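Local coordinates for CYTH domain-containing protein (Pyrococcus horikoshii, PDB 2DC4) that is of unknown function but belongs to the CYTH family, whose members typically handle triphosphate-containing substrates inside a closed beta barrel, at residues A[112-117]-A[122-127]. Residues are numbered along the deposited sequence; the frame is centred on the assembly and turned at random.
Sequences FELNRV and DFLDIE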
loop_
_atom_site.group_PDB
_atom_site.type_symbol
_atom_site.label_atom_id
_atom_site.label_comp_id
_atom_site.label_asym_id
_atom_site.label_seq_id
_atom_site.Cartn_x
_atom_site.Cartn_y
_atom_site.Cartn_z
ATOM N N PHE A 112 -15.015 7.003 20.672
ATOM C CA PHE A 112 -16.370 6.993 20.155
ATOM C C PHE A 112 -16.296 7.394 18.694
ATOM O O PHE A 112 -15.707 8.421 18.358
ATOM C CB PHE A 112 -17.250 8.011 20.890
ATOM C CG PHE A 112 -17.343 7.784 22.369
ATOM C CD1 PHE A 112 -16.443 8.395 23.239
ATOM C CD2 PHE A 112 -18.324 6.949 22.894
ATOM C CE1 PHE A 112 -16.518 8.176 24.612
ATOM C CE2 PHE A 112 -18.410 6.721 24.265
ATOM C CZ PHE A 112 -17.506 7.335 25.128
ATOM N N GLU A 113 -16.872 6.578 17.820
ATOM C CA GLU A 113 -16.894 6.916 16.403
ATOM C C GLU A 113 -18.367 6.992 16.032
ATOM O O GLU A 113 -19.032 5.965 15.904
ATOM C CB GLU A 113 -16.193 5.846 15.561
ATOM C CG GLU A 113 -14.755 5.548 16.001
ATOM C CD GLU A 113 -14.028 4.608 15.059
ATOM O OE1 GLU A 113 -14.631 3.608 14.616
ATOM O OE2 GLU A 113 -12.842 4.863 14.775
ATOM N N LEU A 114 -18.871 8.213 15.887
ATOM C CA LEU A 114 -20.273 8.433 15.535
ATOM C C LEU A 114 -20.316 8.576 14.029
ATOM O O LEU A 114 -19.833 9.565 13.476
ATOM C CB LEU A 114 -20.792 9.699 16.221
ATOM C CG LEU A 114 -22.268 10.043 16.022
ATOM C CD1 LEU A 114 -23.129 8.816 16.315
ATOM C CD2 LEU A 114 -22.642 11.200 16.940
ATOM N N ASN A 115 -20.908 7.584 13.373
ATOM C CA ASN A 115 -20.956 7.548 11.920
ATOM C C ASN A 115 -22.290 7.791 11.247
ATOM O O ASN A 115 -23.293 7.176 11.604
ATOM C CB ASN A 115 -20.453 6.194 11.435
ATOM C CG ASN A 115 -19.080 5.866 11.959
ATOM O OD1 ASN A 115 -18.123 6.589 11.699
ATOM N ND2 ASN A 115 -18.975 4.772 12.706
ATOM N N ARG A 116 -22.287 8.680 10.257
ATOM C CA ARG A 116 -23.486 8.928 9.465
ATOM C C ARG A 116 -23.102 8.249 8.154
ATOM O O ARG A 116 -22.353 8.802 7.349
ATOM C CB ARG A 116 -23.720 10.428 9.280
ATOM C CG ARG A 116 -23.758 11.176 10.599
ATOM C CD ARG A 116 -24.691 12.367 10.564
ATOM N NE ARG A 116 -26.087 11.954 10.646
ATOM C CZ ARG A 116 -27.112 12.799 10.687
ATOM N NH1 ARG A 116 -26.894 14.107 10.645
ATOM N NH2 ARG A 116 -28.350 12.336 10.794
ATOM N N VAL A 117 -23.607 7.035 7.969
ATOM C CA VAL A 117 -23.259 6.190 6.812
ATOM C C VAL A 117 -24.269 6.291 5.666
ATOM O O VAL A 117 -25.454 5.989 5.798
ATOM C CB VAL A 117 -23.182 4.729 7.260
ATOM C CG1 VAL A 117 -22.658 3.879 6.103
ATOM C CG2 VAL A 117 -22.257 4.583 8.445
ATOM N N ASP A 122 -27.367 5.894 10.830
ATOM C CA ASP A 122 -26.422 6.406 11.821
ATOM C C ASP A 122 -26.042 5.344 12.845
ATOM O O ASP A 122 -26.897 4.658 13.403
ATOM C CB ASP A 122 -27.007 7.635 12.517
ATOM C CG ASP A 122 -27.358 8.741 11.536
ATOM O OD1 ASP A 122 -26.539 9.014 10.635
ATOM O OD2 ASP A 122 -28.446 9.341 11.665
ATOM N N PHE A 123 -24.742 5.219 13.093
ATOM C CA PHE A 123 -24.245 4.219 14.023
ATOM C C PHE A 123 -23.165 4.795 14.911
ATOM O O PHE A 123 -22.483 5.750 14.540
ATOM C CB PHE A 123 -23.656 3.026 13.264
ATOM C CG PHE A 123 -24.617 2.372 12.313
ATOM C CD1 PHE A 123 -24.855 2.916 11.056
ATOM C CD2 PHE A 123 -25.296 1.219 12.686
ATOM C CE1 PHE A 123 -25.761 2.316 10.184
ATOM C CE2 PHE A 123 -26.201 0.614 11.825
ATOM C CZ PHE A 123 -26.435 1.159 10.575
ATOM N N LEU A 124 -23.021 4.207 16.092
ATOM C CA LEU A 124 -21.986 4.631 17.022
ATOM C C LEU A 124 -21.141 3.412 17.314
ATOM O O LEU A 124 -21.663 2.374 17.715
ATOM C CB LEU A 124 -22.574 5.140 18.345
ATOM C CG LEU A 124 -21.516 5.322 19.450
ATOM C CD1 LEU A 124 -20.624 6.511 19.119
ATOM C CD2 LEU A 124 -22.186 5.527 20.806
ATOM N N ASP A 125 -19.837 3.520 17.085
ATOM C CA ASP A 125 -18.943 2.425 17.401
ATOM C C ASP A 125 -18.227 2.851 18.674
ATOM O O ASP A 125 -17.710 3.965 18.755
ATOM C CB ASP A 125 -17.905 2.211 16.293
ATOM C CG ASP A 125 -18.457 1.435 15.117
ATOM O OD1 ASP A 125 -18.976 0.320 15.336
ATOM O OD2 ASP A 125 -18.365 1.926 13.974
ATOM N N ILE A 126 -18.237 1.989 19.681
ATOM C CA ILE A 126 -17.534 2.290 20.920
ATOM C C ILE A 126 -16.358 1.325 20.923
ATOM O O ILE A 126 -16.535 0.102 20.952
ATOM C CB ILE A 126 -18.409 2.061 22.170
ATOM C CG1 ILE A 126 -19.678 2.916 22.085
ATOM C CG2 ILE A 126 -17.608 2.421 23.429
ATOM C CD1 ILE A 126 -20.566 2.824 23.334
ATOM N N GLU A 127 -15.156 1.888 20.883
ATOM C CA GLU A 127 -13.923 1.115 20.810
ATOM C C GLU A 127 -13.073 1.294 22.070
ATOM O O GLU A 127 -13.003 2.366 22.656
ATOM C CB GLU A 127 -13.139 1.582 19.582
ATOM C CG GLU A 127 -13.667 0.965 18.286
ATOM C CD GLU A 127 -12.810 1.424 17.127
ATOM O OE1 GLU A 127 -11.597 1.462 17.275
ATOM O OE2 GLU A 127 -13.369 1.744 16.079
HETATM O O HOH W 1 -15.648 1.362 13.334
HETATM O O HOH W 2 -16.661 3.581 13.117
HETATM O O HOH W 3 -10.088 4.292 16.733
#
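Arg116 holds the carboxylate of Asp122 side-on in a salt bridge: NE reaches OD1 at 3.0 Å along a nearly straight bond, and NH2 reaches OD2 at 3.1 Å. The two planes stand 50° apart, and OD1, though in the guanidinium plane, is met from above the carboxylate. Bends at chi2 and chi3 (-148° and 76°) turn the arginine back toward its cross-strand partner, while Phe11 makes a cation-pi contact with it. With an alanine here, Asp122 would probably lose its charged mate across the strands, and Phe11 the cation at its ring. Along the backbone, Glu113 with Asp125 and Asn115 with Phe123 form hydrogen-bonded pairs of two bonds each; Asn115 N to Phe123 O is the shortest at 2.7 Å.

Beyond Asn115, on the same face, Glu113, Asp125 and Glu127 gather acidic groups. Glu113 OE1 lies 2.7 Å from Glu127 OE2, the carboxylates steeply inclined to each other. A solvent site lies unusually close to Asn115 ND2, Glu113 OE1 and Asp125 OD2, so its bonding is doubtful; Tyr159 OH bonds both Asn115 and Asp125, and Arg102 takes Asn115 OD1. At this face's far end, Val117 CG2 touches Phe123 CD1 at 4.0 Å.

The Arg116-Asp122 bridge lies at one end of the other face, which is otherwise apolar: Leu124 CD1 sits 4.1 Å from Phe112 CB, near the plane of that ring, and Leu114 CD1 packs on Leu124 CB. Strands 94-107 and 2-8 flank this antiparallel hairpin, which forms part of the closed barrel characteristic of CYTH proteins; its acidic cluster is consistent with the metal-binding carboxylates of relatives.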